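Local coordinates for geranyl diphosphate synthase small subunit (Antirrhinum majus, PDB 3QKC), which probably serves as the non-catalytic, regulatory partner of a prenyltransferase that joins dimethylallyl and isopentenyl diphosphates into geranyl diphosphate, at residues Gln7-Thr12 and Ala56-Gly61; Val33-His38 and His101-Asn106; Arg146-Gly149 and Ile153-Gly156; Leu205-Leu210 and Val238-Ser243. All coordinates share one frame; numbering follows the deposited sequence.

Contact 1. Residues Gln7-Thr12 and Ala56-Gly61; sequences QTYRAT and ACELVG
Tyr9 and Glu58 approach from opposite directions and meet at a single point, the phenol hydroxyl against one carboxylate oxygen. One turn of helix 5-24 prepares that meeting. Thr8 comes first: its OG1 is held by Thr4 O, and its own carbonyl serves the next turn. Tyr9 follows, with CG anti to the backbone N (chi1 -180°), a setting that carries the ring straight out from the helix across a gap of 11.8 Å between Tyr9 CA and Glu58 CA. The hydroxyl donates to Glu58, OH to OE2 being 2.4 Å, a very short approach whose exact length is doubtful. OE2 lies in the ring plane, at the edge, while the carboxylate is turned 35° from the ring. Further along, Thr12 folds its hydroxyl back on its own helix: OG1 lies 2.7 Å from Thr8 O, and Thr12 N reaches the same Thr8 O from the other face of the carbonyl plane at 2.9 Å. Across the gap, Glu58 stands near the end of helix 48-59, where a Schellman motif with Gly61 as the C-prime residue closes the helix, Gly61 N bonding to Glu58 O at 2.9 Å. Glu58 OE1 pairs with Arg64 in a salt bridge. Helix 248-255 packs against both partners, Lys248 touching Tyr9 and Glu58; Leu251 of the same helix, and Ala55 of helix 48-59, also touch the Tyr9 side chain.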
loop_
_atom_site.group_PDB
_atom_site.type_symbol
_atom_site.label_atom_id
_atom_site.label_comp_id
_atom_site.label_asym_id
_atom_site.label_seq_id
_atom_site.Cartn_x
_atom_site.Cartn_y
_atom_site.Cartn_z
ATOM N N GLN A 7 32.056 4.144 -3.835
ATOM C CA GLN A 7 31.558 2.773 -3.619
ATOM C C GLN A 7 31.333 2.467 -2.140
ATOM O O GLN A 7 30.289 1.947 -1.770
ATOM C CB GLN A 7 32.518 1.728 -4.221
ATOM C CG GLN A 7 32.575 1.738 -5.754
ATOM C CD GLN A 7 33.675 0.850 -6.336
ATOM O OE1 GLN A 7 34.675 0.571 -5.682
ATOM N NE2 GLN A 7 33.487 0.410 -7.579
ATOM N N THR A 8 32.333 2.774 -1.311
ATOM C CA THR A 8 32.230 2.645 0.137
ATOM C C THR A 8 30.993 3.389 0.634
ATOM O O THR A 8 30.238 2.866 1.448
ATOM C CB THR A 8 33.503 3.177 0.847
ATOM O OG1 THR A 8 34.601 2.289 0.591
ATOM C CG2 THR A 8 33.289 3.308 2.368
ATOM N N TYR A 9 30.777 4.594 0.115
ATOM C CA TYR A 9 29.633 5.405 0.510
ATOM C C TYR A 9 28.303 4.752 0.118
ATOM O O TYR A 9 27.377 4.703 0.928
ATOM C CB TYR A 9 29.756 6.836 -0.038
ATOM C CG TYR A 9 28.610 7.749 0.337
ATOM C CD1 TYR A 9 28.454 8.206 1.642
ATOM C CD2 TYR A 9 27.681 8.161 -0.624
ATOM C CE1 TYR A 9 27.394 9.048 1.989
ATOM C CE2 TYR A 9 26.623 9.009 -0.291
ATOM C CZ TYR A 9 26.486 9.445 1.014
ATOM O OH TYR A 9 25.436 10.265 1.346
ATOM N N ARG A 10 28.210 4.233 -1.106
ATOM C CA ARG A 10 26.983 3.565 -1.532
ATOM C C ARG A 10 26.750 2.312 -0.702
ATOM O O ARG A 10 25.660 2.117 -0.175
ATOM C CB ARG A 10 26.992 3.223 -3.024
ATOM C CG ARG A 10 25.614 2.746 -3.526
ATOM C CD ARG A 10 25.634 2.167 -4.928
ATOM N NE ARG A 10 24.415 1.389 -5.195
ATOM C CZ ARG A 10 23.863 1.202 -6.399
ATOM N NH1 ARG A 10 24.395 1.748 -7.486
ATOM N NH2 ARG A 10 22.758 0.467 -6.513
ATOM N N ALA A 11 27.786 1.476 -0.581
ATOM C CA ALA A 11 27.688 0.213 0.150
ATOM C C ALA A 11 27.326 0.381 1.634
ATOM O O ALA A 11 26.539 -0.396 2.165
ATOM C CB ALA A 11 28.978 -0.606 0.002
ATOM N N THR A 12 27.911 1.372 2.303
ATOM C CA THR A 12 27.573 1.645 3.701
ATOM C C THR A 12 26.089 2.024 3.859
ATOM O O THR A 12 25.388 1.488 4.725
ATOM C CB THR A 12 28.483 2.721 4.306
ATOM O OG1 THR A 12 29.848 2.387 4.033
ATOM C CG2 THR A 12 28.296 2.809 5.827
ATOM N N ALA A 56 20.194 11.977 -0.746
ATOM C CA ALA A 56 19.464 13.220 -0.979
ATOM C C ALA A 56 19.210 13.933 0.344
ATOM O O ALA A 56 19.354 15.150 0.433
ATOM C CB ALA A 56 18.146 12.961 -1.726
ATOM N N CYS A 57 18.862 13.153 1.367
ATOM C CA CYS A 57 18.630 13.651 2.720
ATOM C C CYS A 57 19.881 14.273 3.331
ATOM O O CYS A 57 19.813 15.339 3.938
ATOM C CB CYS A 57 18.099 12.531 3.621
ATOM S SG CYS A 57 17.636 13.087 5.268
ATOM N N GLU A 58 21.013 13.602 3.159
ATOM C CA GLU A 58 22.301 14.096 3.648
ATOM C C GLU A 58 22.761 15.346 2.891
ATOM O O GLU A 58 23.190 16.338 3.508
ATOM C CB GLU A 58 23.358 12.989 3.608
ATOM C CG GLU A 58 23.136 11.916 4.665
ATOM C CD GLU A 58 24.196 10.817 4.649
ATOM O OE1 GLU A 58 24.323 10.106 5.668
ATOM O OE2 GLU A 58 24.896 10.651 3.627
ATOM N N LEU A 59 22.653 15.295 1.563
ATOM C CA LEU A 59 22.875 16.462 0.703
ATOM C C LEU A 59 22.305 17.773 1.271
ATOM O O LEU A 59 22.936 18.812 1.159
ATOM C CB LEU A 59 22.302 16.219 -0.699
ATOM C CG LEU A 59 22.407 17.353 -1.730
ATOM C CD1 LEU A 59 23.853 17.761 -1.967
ATOM C CD2 LEU A 59 21.746 16.964 -3.041
ATOM N N VAL A 60 21.118 17.719 1.867
ATOM C CA VAL A 60 20.455 18.941 2.352
ATOM C C VAL A 60 20.562 19.163 3.864
ATOM O O VAL A 60 19.932 20.072 4.409
ATOM C CB VAL A 60 18.962 19.030 1.892
ATOM C CG1 VAL A 60 18.872 19.090 0.367
ATOM C CG2 VAL A 60 18.154 17.874 2.437
ATOM N N GLY A 61 21.350 18.329 4.535
ATOM C CA GLY A 61 21.619 18.498 5.960
ATOM C C GLY A 61 20.902 17.578 6.938
ATOM O O GLY A 61 20.964 17.808 8.144
#

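Contact 2. Residues Val33-His38 and His101-Asn106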
loop_
_atom_site.group_PDB
_atom_site.type_symbol
_atom_site.label_atom_id
_atom_site.label_comp_id
_atom_site.label_asym_id
_atom_site.label_seq_id
_atom_site.Cartn_x
_atom_site.Cartn_y
_atom_site.Cartn_z
ATOM N N VAL A 33 3.164 -14.717 7.230
ATOM C CA VAL A 33 3.724 -14.123 6.042
ATOM C C VAL A 33 5.193 -13.799 6.218
ATOM O O VAL A 33 5.859 -13.447 5.251
ATOM C CB VAL A 33 3.065 -12.774 5.692
ATOM C CG1 VAL A 33 3.046 -12.594 4.179
ATOM C CG2 VAL A 33 1.693 -12.650 6.289
ATOM N N PHE A 34 5.714 -13.916 7.440
ATOM C CA PHE A 34 7.042 -13.374 7.687
ATOM C C PHE A 34 8.168 -14.083 6.966
ATOM O O PHE A 34 9.074 -13.422 6.449
ATOM C CB PHE A 34 7.309 -13.086 9.163
ATOM C CG PHE A 34 6.738 -11.778 9.603
ATOM C CD1 PHE A 34 5.643 -11.730 10.452
ATOM C CD2 PHE A 34 7.252 -10.595 9.109
ATOM C CE1 PHE A 34 5.085 -10.520 10.827
ATOM C CE2 PHE A 34 6.707 -9.363 9.480
ATOM C CZ PHE A 34 5.630 -9.322 10.333
ATOM N N GLU A 35 8.062 -15.401 6.854
ATOM C CA GLU A 35 9.034 -16.189 6.098
ATOM C C GLU A 35 9.135 -15.745 4.628
ATOM O O GLU A 35 10.208 -15.331 4.211
ATOM C CB GLU A 35 8.756 -17.690 6.196
ATOM C CG GLU A 35 9.738 -18.512 5.373
ATOM C CD GLU A 35 9.357 -19.978 5.259
ATOM O OE1 GLU A 35 8.177 -20.325 5.468
ATOM O OE2 GLU A 35 10.250 -20.797 4.968
ATOM N N PRO A 36 8.039 -15.837 3.837
ATOM C CA PRO A 36 8.220 -15.316 2.451
ATOM C C PRO A 36 8.529 -13.812 2.388
ATOM O O PRO A 36 9.238 -13.372 1.480
ATOM C CB PRO A 36 6.890 -15.647 1.756
ATOM C CG PRO A 36 5.910 -15.863 2.864
ATOM C CD PRO A 36 6.720 -16.469 4.002
ATOM N N MET A 37 8.031 -13.032 3.350
ATOM C CA MET A 37 8.382 -11.592 3.399
ATOM C C MET A 37 9.866 -11.336 3.647
ATOM O O MET A 37 10.477 -10.511 2.971
ATOM C CB MET A 37 7.524 -10.817 4.410
ATOM C CG MET A 37 7.762 -9.300 4.375
ATOM S SD MET A 37 6.637 -8.304 5.392
ATOM C CE MET A 37 5.158 -9.340 5.337
ATOM N N HIS A 38 10.446 -12.020 4.627
ATOM C CA HIS A 38 11.870 -11.892 4.891
ATOM C C HIS A 38 12.691 -12.389 3.700
ATOM O O HIS A 38 13.613 -11.707 3.236
ATOM C CB HIS A 38 12.251 -12.658 6.156
ATOM C CG HIS A 38 13.667 -12.446 6.580
ATOM N ND1 HIS A 38 14.018 -11.526 7.543
ATOM C CD2 HIS A 38 14.820 -13.014 6.160
ATOM C CE1 HIS A 38 15.329 -11.551 7.712
ATOM N NE2 HIS A 38 15.839 -12.442 6.883
ATOM N N HIS A 101 12.198 -19.386 -7.926
ATOM C CA HIS A 101 11.154 -19.174 -6.937
ATOM C C HIS A 101 11.252 -20.250 -5.862
ATOM O O HIS A 101 11.071 -21.424 -6.145
ATOM C CB HIS A 101 9.780 -19.264 -7.599
ATOM C CG HIS A 101 9.610 -18.331 -8.752
ATOM N ND1 HIS A 101 9.149 -17.039 -8.599
ATOM C CD2 HIS A 101 9.844 -18.496 -10.073
ATOM C CE1 HIS A 101 9.110 -16.450 -9.780
ATOM N NE2 HIS A 101 9.526 -17.313 -10.691
ATOM N N LYS A 102 11.539 -19.829 -4.632
ATOM C CA LYS A 102 11.528 -20.715 -3.465
ATOM C C LYS A 102 10.101 -20.961 -2.956
ATOM O O LYS A 102 9.863 -21.911 -2.220
ATOM C CB LYS A 102 12.410 -20.120 -2.359
ATOM C CG LYS A 102 12.524 -20.948 -1.080
ATOM C CD LYS A 102 13.447 -20.271 -0.064
ATOM C CE LYS A 102 13.557 -21.073 1.246
ATOM N NZ LYS A 102 14.647 -20.559 2.140
ATOM N N PHE A 103 9.158 -20.106 -3.348
ATOM C CA PHE A 103 7.767 -20.219 -2.903
ATOM C C PHE A 103 6.809 -20.309 -4.077
ATOM O O PHE A 103 7.126 -19.869 -5.180
ATOM C CB PHE A 103 7.384 -19.014 -2.021
ATOM C CG PHE A 103 8.105 -18.971 -0.708
ATOM C CD1 PHE A 103 7.658 -19.737 0.372
ATOM C CD2 PHE A 103 9.234 -18.169 -0.547
ATOM C CE1 PHE A 103 8.329 -19.702 1.591
ATOM C CE2 PHE A 103 9.925 -18.134 0.677
ATOM C CZ PHE A 103 9.466 -18.894 1.742
ATOM N N ASP A 104 5.627 -20.858 -3.823
ATOM C CA ASP A 104 4.567 -20.962 -4.830
ATOM C C ASP A 104 4.011 -19.606 -5.276
ATOM O O ASP A 104 4.161 -18.610 -4.559
ATOM C CB ASP A 104 3.432 -21.866 -4.328
ATOM C CG ASP A 104 3.797 -23.342 -4.386
ATOM O OD1 ASP A 104 3.401 -24.040 -5.353
ATOM O OD2 ASP A 104 4.493 -23.805 -3.457
ATOM N N PRO A 105 3.389 -19.555 -6.475
ATOM C CA PRO A 105 2.758 -18.334 -6.957
ATOM C C PRO A 105 1.786 -17.688 -5.960
ATOM O O PRO A 105 1.882 -16.479 -5.726
ATOM C CB PRO A 105 2.031 -18.803 -8.218
ATOM C CG PRO A 105 2.969 -19.830 -8.780
ATOM C CD PRO A 105 3.494 -20.565 -7.555
ATOM N N ASN A 106 0.888 -18.479 -5.362
ATOM C CA ASN A 106 -0.115 -17.914 -4.452
ATOM C C ASN A 106 0.521 -17.159 -3.285
ATOM O O ASN A 106 0.012 -16.122 -2.865
ATOM C CB ASN A 106 -1.141 -18.967 -3.959
ATOM C CG ASN A 106 -0.486 -20.224 -3.379
ATOM O OD1 ASN A 106 0.703 -20.233 -3.066
ATOM N ND2 ASN A 106 -1.268 -21.288 -3.229
#
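Phe103 lays its ring flat against Pro36 and turns its rim to Glu35, so two successive residues of one helix use different sides of the same aromatic group. Over the face the fit is nearly axial: Pro36 CB sits 4.0 Å from the centroid of the Phe103 ring and only 7° off its normal, a clear CH-pi contact. Pro36 CA also lies over this face, 3.7 Å from Phe103 CE2. Glu35 CD lies in the ring plane at the edge, its carboxylate almost upright to the ring with the planes 86° apart, and Glu35 CG is 3.7 Å from Phe103 CZ. An extended chain takes Glu35 there, CG anti to the backbone N (chi1 178°). This is loop-on-helix packing in an all-helical prenyltransferase fold: the residues leading into helix 105-126 lean on the first turns of helix 34-43, and Ile107 and Thr111 of the longer helix touch Pro36 as well. The far face of the ring meets Lys102 CG, which lies off towards the rim. Lys102 NZ remains 5.2 Å from Glu35 OE2, at most a weak attraction, with no contact between the charged atoms. Val33, just ahead in the chain, turns to the second subunit: its N donates to Glu155 OE2 of that subunit.

Contact 3. Residues Arg146-Gly149 and Ile153-Gly156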
loop_
_atom_site.group_PDB
_atom_site.type_symbol
_atom_site.label_atom_id
_atom_site.label_comp_id
_atom_site.label_asym_id
_atom_site.label_seq_id
_atom_site.Cartn_x
_atom_site.Cartn_y
_atom_site.Cartn_z
ATOM N N ARG A 146 2.611 7.520 -4.410
ATOM C CA ARG A 146 2.633 7.997 -5.787
ATOM C C ARG A 146 3.497 7.082 -6.664
ATOM O O ARG A 146 3.191 6.852 -7.829
ATOM C CB ARG A 146 3.165 9.437 -5.815
ATOM C CG ARG A 146 2.949 10.182 -7.124
ATOM C CD ARG A 146 3.490 11.635 -7.102
ATOM N NE ARG A 146 4.960 11.754 -7.113
ATOM C CZ ARG A 146 5.751 11.480 -8.158
ATOM N NH1 ARG A 146 5.230 11.025 -9.295
ATOM N NH2 ARG A 146 7.073 11.641 -8.062
ATOM N N VAL A 147 4.568 6.548 -6.091
ATOM C CA VAL A 147 5.496 5.712 -6.845
ATOM C C VAL A 147 4.931 4.320 -7.159
ATOM O O VAL A 147 5.191 3.745 -8.216
ATOM C CB VAL A 147 6.878 5.607 -6.146
ATOM C CG1 VAL A 147 6.828 4.681 -4.936
ATOM C CG2 VAL A 147 7.921 5.129 -7.131
ATOM N N MET A 148 4.142 3.794 -6.239
ATOM C CA MET A 148 3.674 2.419 -6.359
ATOM C C MET A 148 2.541 2.338 -7.380
ATOM O O MET A 148 2.416 1.340 -8.078
ATOM C CB MET A 148 3.256 1.896 -4.978
ATOM C CG MET A 148 3.056 0.381 -4.837
ATOM S SD MET A 148 4.496 -0.687 -5.207
ATOM C CE MET A 148 3.958 -1.186 -6.888
ATOM N N GLY A 149 1.758 3.410 -7.510
ATOM C CA GLY A 149 0.495 3.347 -8.262
ATOM C C GLY A 149 0.416 3.860 -9.687
ATOM O O GLY A 149 1.327 3.651 -10.500
ATOM N N ILE A 153 4.878 2.974 -10.871
ATOM C CA ILE A 153 5.263 1.625 -11.283
ATOM C C ILE A 153 4.169 0.847 -12.019
ATOM O O ILE A 153 4.454 0.178 -13.000
ATOM C CB ILE A 153 5.797 0.791 -10.098
ATOM C CG1 ILE A 153 7.187 1.272 -9.691
ATOM C CG2 ILE A 153 5.877 -0.691 -10.462
ATOM C CD1 ILE A 153 7.618 0.774 -8.335
ATOM N N VAL A 154 2.935 0.933 -11.528
ATOM C CA VAL A 154 1.814 0.169 -12.076
ATOM C C VAL A 154 1.394 0.735 -13.455
ATOM O O VAL A 154 0.978 -0.018 -14.336
ATOM C CB VAL A 154 0.646 0.036 -11.019
ATOM C CG1 VAL A 154 -0.646 -0.353 -11.656
ATOM C CG2 VAL A 154 1.025 -1.013 -9.904
ATOM N N GLU A 155 1.540 2.049 -13.639
ATOM C CA GLU A 155 1.384 2.670 -14.965
ATOM C C GLU A 155 2.410 2.042 -15.922
ATOM O O GLU A 155 2.057 1.575 -17.006
ATOM C CB GLU A 155 1.603 4.195 -14.902
ATOM C CG GLU A 155 0.486 5.098 -15.492
ATOM C CD GLU A 155 0.139 4.866 -16.960
ATOM O OE1 GLU A 155 0.307 5.816 -17.784
ATOM O OE2 GLU A 155 -0.342 3.751 -17.295
ATOM N N GLY A 156 3.675 2.024 -15.498
ATOM C CA GLY A 156 4.759 1.413 -16.263
ATOM C C GLY A 156 4.492 -0.037 -16.610
ATOM O O GLY A 156 4.590 -0.435 -17.772
#
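Ile153 N gives its hydrogen to Val147 O over 2.8 Å, the N-H pointing almost straight at the oxygen (176°). That bond ties the first residue of one helix to a carbonyl in the last turn of the helix before it. Beside it a weak second bond runs from Val154 N to Gly149 O, 3.3 Å long and bent to 132°. Side chains pack on the carbonyls of this turn: Ile153 CG1 lies 3.5 Å from Val147 O, and Val154 CG2 comes to 3.3 Å from Met148 O. Such an arrangement shows how a chain can break a helix and begin another after a short turn, here between helix 134-148 and helix 153-160 of the all-helical prenyltransferase fold, with Gly149 the first residue to leave helical angles. Met148 bridges the break from another direction. Its CB starts away from the following helix, but bends at chi2 (59°) and chi3 bring CE back to 4.1 Å from Ile153 CG2 and 4.2 Å from Val154 CG2. The next layer is helical too. Val147 packs on Met77 of helix 68-85 and on Leu183 and Cys186 of helix 169-195, while Ile153 rests on Ala81. Glu155 sends its carboxylate off to a hydrogen bond between OE1 and the hydroxyl of Tyr174. The second subunit adds its Pro117 against Met148 and its Val33 against Val154.

Contact 4. Residues Leu205-Leu210 and Val238-Ser243; sequences LRRFGL and VKELES
Glu240 reaches from helix 227-241 to Arg207 and Phe208 on helix 199-219, the two consecutive, antiparallel helices of a helical hairpin in the all-alpha prenyltransferase fold. Its side chain can be followed outward from CB. CB rests on its counterpart, 4.1 Å from Phe208 CB, where the backbones draw together. CG then passes over the other helix, 4.0 Å from Phe208 N and 4.1 Å from Arg207 CB. At chi2 (-60°) the chain bends, which brings the carboxylate to the edge of the guanidinium. There OE2 accepts the main bond of a salt bridge from Arg207 NE, 2.7 Å away, with an N-H...O angle of 149°; NE comes from above the carboxylate plane. OE1 receives a weak second bond from Arg207 NH2 at 3.2 Å. Because the guanidinium and carboxylate planes stand 74° apart, the two groups do not form a flat, paired bridge, and the load falls mainly on NE and OE2. Arg207 is itself bent at chi3, which turns NE towards the acid. Lys204 adds a long, weak ion pair to OE1, and the lysine and arginine together would tend to favour the ionised carboxylate. On the other flank of the hairpin the contact is apolar: Leu241 CD2 lies over one face of the Phe208 ring, near its rim and 4.1 Å from the centroid, in a CH-pi contact. The tightest touch of that pair is Leu241 CG against Phe208 CE1, at 3.5 Å.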
loop_
_atom_site.group_PDB
_atom_site.type_symbol
_atom_site.label_atom_id
_atom_site.label_comp_id
_atom_site.label_asym_id
_atom_site.label_seq_id
_atom_site.Cartn_x
_atom_site.Cartn_y
_atom_site.Cartn_z
ATOM N N LEU A 205 15.294 17.916 -6.767
ATOM C CA LEU A 205 15.799 16.574 -6.479
ATOM C C LEU A 205 14.865 15.520 -7.030
ATOM O O LEU A 205 15.313 14.442 -7.437
ATOM C CB LEU A 205 16.050 16.372 -4.983
ATOM C CG LEU A 205 17.443 16.886 -4.584
ATOM C CD1 LEU A 205 17.473 17.371 -3.138
ATOM C CD2 LEU A 205 18.553 15.845 -4.870
ATOM N N ARG A 206 13.570 15.845 -7.068
ATOM C CA ARG A 206 12.591 14.950 -7.667
ATOM C C ARG A 206 12.901 14.757 -9.146
ATOM O O ARG A 206 12.950 13.624 -9.633
ATOM C CB ARG A 206 11.155 15.453 -7.481
ATOM C CG ARG A 206 10.108 14.357 -7.726
ATOM C CD ARG A 206 8.701 14.921 -7.783
ATOM N NE ARG A 206 8.049 14.971 -6.473
ATOM C CZ ARG A 206 7.926 16.075 -5.735
ATOM N NH1 ARG A 206 7.304 16.031 -4.564
ATOM N NH2 ARG A 206 8.417 17.229 -6.164
ATOM N N ARG A 207 13.125 15.869 -9.848
ATOM C CA ARG A 207 13.498 15.824 -11.258
ATOM C C ARG A 207 14.827 15.098 -11.415
ATOM O O ARG A 207 14.972 14.253 -12.299
ATOM C CB ARG A 207 13.550 17.227 -11.878
ATOM C CG ARG A 207 12.178 17.885 -12.006
ATOM C CD ARG A 207 12.164 19.045 -13.015
ATOM N NE ARG A 207 13.002 20.183 -12.610
ATOM C CZ ARG A 207 12.694 21.053 -11.645
ATOM N NH1 ARG A 207 11.577 20.927 -10.938
ATOM N NH2 ARG A 207 13.522 22.045 -11.366
ATOM N N PHE A 208 15.780 15.395 -10.530
ATOM C CA PHE A 208 17.041 14.659 -10.533
ATOM C C PHE A 208 16.814 13.152 -10.527
ATOM O O PHE A 208 17.340 12.449 -11.384
ATOM C CB PHE A 208 17.956 15.028 -9.364
ATOM C CG PHE A 208 19.236 14.233 -9.356
ATOM C CD1 PHE A 208 20.305 14.605 -10.175
ATOM C CD2 PHE A 208 19.355 13.075 -8.580
ATOM C CE1 PHE A 208 21.490 13.850 -10.199
ATOM C CE2 PHE A 208 20.533 12.320 -8.599
ATOM C CZ PHE A 208 21.603 12.710 -9.408
ATOM N N GLY A 209 16.043 12.675 -9.549
ATOM C CA GLY A 209 15.774 11.249 -9.393
ATOM C C GLY A 209 15.158 10.655 -10.632
ATOM O O GLY A 209 15.580 9.603 -11.095
ATOM N N LEU A 210 14.169 11.350 -11.191
ATOM C CA LEU A 210 13.533 10.907 -12.430
ATOM C C LEU A 210 14.536 10.643 -13.544
ATOM O O LEU A 210 14.441 9.616 -14.226
ATOM C CB LEU A 210 12.471 11.896 -12.905
ATOM C CG LEU A 210 11.468 11.438 -13.977
ATOM C CD1 LEU A 210 10.626 10.243 -13.524
ATOM C CD2 LEU A 210 10.551 12.603 -14.374
ATOM N N VAL A 238 22.631 16.561 -14.072
ATOM C CA VAL A 238 23.642 17.501 -13.601
ATOM C C VAL A 238 23.041 18.900 -13.355
ATOM O O VAL A 238 23.278 19.486 -12.300
ATOM C CB VAL A 238 24.920 17.504 -14.508
ATOM C CG1 VAL A 238 25.009 18.764 -15.394
ATOM C CG2 VAL A 238 26.163 17.387 -13.647
ATOM N N LYS A 239 22.224 19.393 -14.292
ATOM C CA LYS A 239 21.603 20.725 -14.176
ATOM C C LYS A 239 20.961 20.914 -12.811
ATOM O O LYS A 239 21.214 21.920 -12.135
ATOM C CB LYS A 239 20.512 20.960 -15.238
ATOM C CG LYS A 239 20.759 20.370 -16.614
ATOM C CD LYS A 239 21.602 21.267 -17.509
ATOM C CE LYS A 239 21.373 20.926 -18.986
ATOM N NZ LYS A 239 19.965 21.203 -19.432
ATOM N N GLU A 240 20.126 19.946 -12.424
ATOM C CA GLU A 240 19.407 19.988 -11.157
ATOM C C GLU A 240 20.361 20.059 -9.964
ATOM O O GLU A 240 20.117 20.791 -9.007
ATOM C CB GLU A 240 18.447 18.793 -11.028
ATOM C CG GLU A 240 17.365 18.699 -12.127
ATOM C CD GLU A 240 16.434 19.913 -12.192
ATOM O OE1 GLU A 240 16.427 20.734 -11.253
ATOM O OE2 GLU A 240 15.686 20.039 -13.185
ATOM N N LEU A 241 21.466 19.327 -10.049
ATOM C CA LEU A 241 22.451 19.295 -8.974
ATOM C C LEU A 241 23.122 20.638 -8.680
ATOM O O LEU A 241 23.472 20.917 -7.533
ATOM C CB LEU A 241 23.509 18.227 -9.247
ATOM C CG LEU A 241 23.015 16.806 -8.993
ATOM C CD1 LEU A 241 24.181 15.838 -9.009
ATOM C CD2 LEU A 241 22.252 16.710 -7.663
ATOM N N GLU A 242 23.279 21.463 -9.712
ATOM C CA GLU A 242 23.967 22.754 -9.600
ATOM C C GLU A 242 23.430 23.663 -8.483
ATOM O O GLU A 242 24.173 24.482 -7.932
ATOM C CB GLU A 242 23.939 23.502 -10.938
ATOM C CG GLU A 242 24.570 22.736 -12.094
ATOM C CD GLU A 242 25.091 23.643 -13.194
ATOM O OE1 GLU A 242 26.118 23.288 -13.802
ATOM O OE2 GLU A 242 24.491 24.710 -13.448
ATOM N N SER A 243 22.152 23.513 -8.150
ATOM C CA SER A 243 21.521 24.340 -7.123
ATOM C C SER A 243 21.918 23.938 -5.697
ATOM O O SER A 243 21.616 24.651 -4.737
ATOM C CB SER A 243 19.999 24.309 -7.284
ATOM O OG SER A 243 19.620 24.813 -8.557
#

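Overall arrangement
Two of the four contacts in this helical bundle are buried and two only partly so. Contacts 3 and 4, the buried pair, both join helices that follow each other in the chain, yet contact 3 relies on backbone bonds and contact 4 on side chains, charged on one flank and apolar on the other. Contacts 1 and 2 bring distant parts of the sequence together, one by a polar meeting, the other by ring packing without a hydrogen bond. Contacts 1 and 4 touch, Leu59 CD2 lying 3.8 Å from Leu205 CD2. Within one chain contacts 2 and 3 stay about 13 Å apart at their nearest atoms, but across the dimer Val33 of contact 2 meets Val154 and Glu155 of contact 3 in the second subunit, which touches neither contact 1 nor contact 4.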